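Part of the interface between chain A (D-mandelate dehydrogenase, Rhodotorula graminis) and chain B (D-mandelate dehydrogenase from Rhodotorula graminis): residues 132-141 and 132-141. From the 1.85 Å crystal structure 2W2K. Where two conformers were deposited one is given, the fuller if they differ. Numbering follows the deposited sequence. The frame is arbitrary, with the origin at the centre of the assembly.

Chain A (132-141) ASYSERAART
Chain B (132-141) ASYSERAART

Most of the segment is helical in each subunit, with phi/psi near -60/-45 from Ser133 to Ala139 and i to i+4 hydrogen bonds such as Arg140(A) N to Glu136(A) O (3.0 Å). At Arg140 phi/psi shift to -75/-7 (A) and -79/-5 (B). The helices cross rather than running side by side. The pairing is nearly twofold: Ser133(A) and Glu136(B) have CA atoms 8.4 Å apart, Glu136(A) and Ser133(B) 8.5 Å, and the two Arg137 CA atoms 9.3 Å. Ser133, Glu136, Arg137 and Arg140 make the contact, burying 364 Å² in total, whereas Tyr134 points away.

Each Ser133, chi1 t, directs its hydroxyl at the opposing glutamate, so that Ser133(A) OG donates to Glu136(B) OE1 at 2.9 Å and Ser133(B) OG to Glu136(A) OE1 at 3.0 Å. Both glutamates are m,t, with chi3 near 30°, which extends the carboxylate across to the partner helix. Water reinforces each pair: water 1 donates to Ser133(A) O and Glu136(B) OE1 (both 3.1 Å), and water 2 donates to Ser133(B) O (3.1 Å) and Glu136(A) OE1 (3.2 Å). The carboxylates also approach each other, Glu136(A) OE2 lying 4.6 Å from Glu136(B) OE2, but each OE2 is hydrogen-bonded elsewhere in the structure.

Two arginine stacks complete the contact. Arg137 is m,t,m with chi4 -78° in both chains; Arg140 is m,t with chi4 near 84° and chi3 79° in chain A and 97° in chain B, the latter between wells. These bends lay the guanidinium of Arg137(A) flat on that of Arg140(B), and Arg140(A) on Arg137(B), with centres 3.6 Å apart and planes at 8° and 4°. Arg137(A) CZ lies 3.2 Å from Arg140(B) NH2, and Arg140(A) NH2 3.3 Å from Arg137(B) CZ. Flat, delocalised groups can stack despite like charge; their N–H bonds lie in plane, leaving Arg137 NH2 and Arg140 NH1 to bond elsewhere.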

# COMPACT_ATOMS: atom_id res chain seq x y z
N ALA A 132 0.32 -4.40 8.86
CA ALA A 132 1.58 -3.67 8.71
C ALA A 132 1.76 -2.50 9.68
O ALA A 132 2.87 -2.13 9.98
CB ALA A 132 1.74 -3.18 7.27
N SER A 133 0.65 -1.90 10.11
CA SER A 133 0.66 -0.80 11.08
C SER A 133 1.26 -1.26 12.43
O SER A 133 2.12 -0.59 13.00
CB SER A 133 -0.78 -0.29 11.26
OG SER A 133 -0.87 0.89 12.02
N TYR A 134 0.83 -2.42 12.92
CA TYR A 134 1.36 -3.03 14.15
C TYR A 134 2.85 -3.39 14.01
O TYR A 134 3.65 -3.11 14.92
CB TYR A 134 0.50 -4.26 14.52
CG TYR A 134 0.86 -5.00 15.82
CD1 TYR A 134 0.80 -4.34 17.07
CD2 TYR A 134 1.17 -6.35 15.80
CE1 TYR A 134 1.10 -5.03 18.28
CE2 TYR A 134 1.46 -7.05 17.01
CZ TYR A 134 1.42 -6.38 18.23
OH TYR A 134 1.71 -7.07 19.39
N SER A 135 3.23 -3.95 12.86
CA SER A 135 4.63 -4.26 12.53
C SER A 135 5.51 -2.99 12.60
O SER A 135 6.61 -3.02 13.17
CB SER A 135 4.75 -4.95 11.15
OG SER A 135 6.08 -5.39 10.87
N GLU A 136 5.04 -1.88 12.02
CA GLU A 136 5.85 -0.63 12.06
C GLU A 136 6.12 -0.16 13.50
O GLU A 136 7.27 0.22 13.87
CB GLU A 136 5.21 0.51 11.23
CG GLU A 136 5.15 0.32 9.69
CD GLU A 136 4.95 1.66 8.91
OE1 GLU A 136 5.43 2.74 9.37
OE2 GLU A 136 4.33 1.64 7.83
N ARG A 137 5.09 -0.18 14.35
CA ARG A 137 5.30 0.22 15.75
C ARG A 137 6.28 -0.67 16.51
O ARG A 137 7.06 -0.18 17.33
CB ARG A 137 3.96 0.35 16.49
CG ARG A 137 3.08 1.37 15.82
CD ARG A 137 2.00 1.93 16.70
NE ARG A 137 1.09 0.95 17.27
CZ ARG A 137 0.09 0.35 16.64
NH1 ARG A 137 -0.17 0.59 15.36
NH2 ARG A 137 -0.67 -0.51 17.30
N ALA A 138 6.28 -1.97 16.22
CA ALA A 138 7.26 -2.92 16.78
C ALA A 138 8.68 -2.65 16.30
O ALA A 138 9.64 -2.65 17.10
CB ALA A 138 6.84 -4.37 16.44
N ALA A 139 8.84 -2.40 15.00
CA ALA A 139 10.16 -2.07 14.47
C ALA A 139 10.75 -0.81 15.15
O ALA A 139 11.94 -0.76 15.44
CB ALA A 139 10.11 -1.92 12.91
N ARG A 140 9.88 0.18 15.39
CA ARG A 140 10.29 1.50 15.92
C ARG A 140 10.64 1.52 17.42
O ARG A 140 11.15 2.53 17.93
CB ARG A 140 9.22 2.56 15.61
CG ARG A 140 9.04 2.79 14.09
CD ARG A 140 8.09 3.93 13.79
NE ARG A 140 8.79 5.19 13.97
CZ ARG A 140 9.57 5.75 13.05
NH1 ARG A 140 9.74 5.19 11.86
NH2 ARG A 140 10.16 6.89 13.34
N THR A 141 10.41 0.40 18.11
CA THR A 141 10.98 0.23 19.47
C THR A 141 12.51 0.09 19.48
O THR A 141 13.14 0.39 20.49
CB THR A 141 10.39 -0.99 20.25
OG1 THR A 141 10.80 -2.22 19.63
CG2 THR A 141 8.87 -0.91 20.32
N ALA B 132 3.22 8.29 4.12
CA ALA B 132 2.14 7.74 4.96
C ALA B 132 2.62 7.34 6.36
O ALA B 132 1.84 7.39 7.34
CB ALA B 132 1.48 6.55 4.26
N SER B 133 3.88 6.93 6.46
CA SER B 133 4.47 6.54 7.75
C SER B 133 4.47 7.72 8.74
O SER B 133 4.09 7.56 9.92
CB SER B 133 5.88 5.96 7.55
OG SER B 133 6.40 5.50 8.79
N TYR B 134 4.87 8.89 8.25
CA TYR B 134 4.85 10.16 9.01
C TYR B 134 3.40 10.55 9.39
O TYR B 134 3.13 10.95 10.54
CB TYR B 134 5.52 11.25 8.18
CG TYR B 134 5.67 12.62 8.83
CD1 TYR B 134 6.38 12.78 10.02
CD2 TYR B 134 5.13 13.76 8.22
CE1 TYR B 134 6.54 14.04 10.62
CE2 TYR B 134 5.29 15.04 8.80
CZ TYR B 134 6.00 15.16 10.00
OH TYR B 134 6.18 16.41 10.58
N SER B 135 2.48 10.44 8.43
CA SER B 135 1.06 10.69 8.68
C SER B 135 0.48 9.80 9.80
O SER B 135 -0.29 10.30 10.64
CB SER B 135 0.26 10.53 7.37
OG SER B 135 -1.08 11.01 7.50
N GLU B 136 0.81 8.50 9.81
CA GLU B 136 0.34 7.60 10.89
C GLU B 136 0.81 8.09 12.27
O GLU B 136 0.02 8.17 13.23
CB GLU B 136 0.77 6.13 10.66
CG GLU B 136 0.12 5.42 9.45
CD GLU B 136 0.11 3.86 9.56
OE1 GLU B 136 0.08 3.32 10.69
OE2 GLU B 136 0.09 3.17 8.51
N ARG B 137 2.10 8.43 12.39
CA ARG B 137 2.65 8.88 13.69
C ARG B 137 1.99 10.17 14.21
O ARG B 137 1.72 10.28 15.42
CB ARG B 137 4.18 9.00 13.64
CG ARG B 137 4.83 7.63 13.61
CD ARG B 137 6.32 7.60 13.97
NE ARG B 137 7.14 8.61 13.32
CZ ARG B 137 7.58 8.57 12.06
NH1 ARG B 137 7.25 7.58 11.24
NH2 ARG B 137 8.34 9.54 11.62
N ALA B 138 1.70 11.11 13.30
CA ALA B 138 0.93 12.32 13.62
C ALA B 138 -0.50 12.02 14.10
O ALA B 138 -0.98 12.62 15.09
CB ALA B 138 0.89 13.25 12.42
N ALA B 139 -1.20 11.11 13.41
CA ALA B 139 -2.55 10.70 13.82
C ALA B 139 -2.57 10.10 15.23
O ALA B 139 -3.50 10.36 16.02
CB ALA B 139 -3.17 9.72 12.81
N ARG B 140 -1.53 9.33 15.55
CA ARG B 140 -1.49 8.58 16.81
C ARG B 140 -1.10 9.42 18.05
O ARG B 140 -1.14 8.92 19.18
CB ARG B 140 -0.63 7.32 16.67
CG ARG B 140 -1.24 6.31 15.67
CD ARG B 140 -0.46 5.00 15.56
NE ARG B 140 -1.05 3.96 16.40
CZ ARG B 140 -2.07 3.18 16.05
NH1 ARG B 140 -2.65 3.31 14.86
NH2 ARG B 140 -2.52 2.27 16.89
N THR B 141 -0.75 10.70 17.83
CA THR B 141 -0.56 11.67 18.94
C THR B 141 -1.91 11.99 19.61
O THR B 141 -1.95 12.36 20.78
CB THR B 141 0.12 13.03 18.50
OG1 THR B 141 -0.76 13.80 17.68
CG2 THR B 141 1.42 12.79 17.75
O HOH W 1 1.87 2.45 13.06
O HOH W 2 4.75 5.03 11.54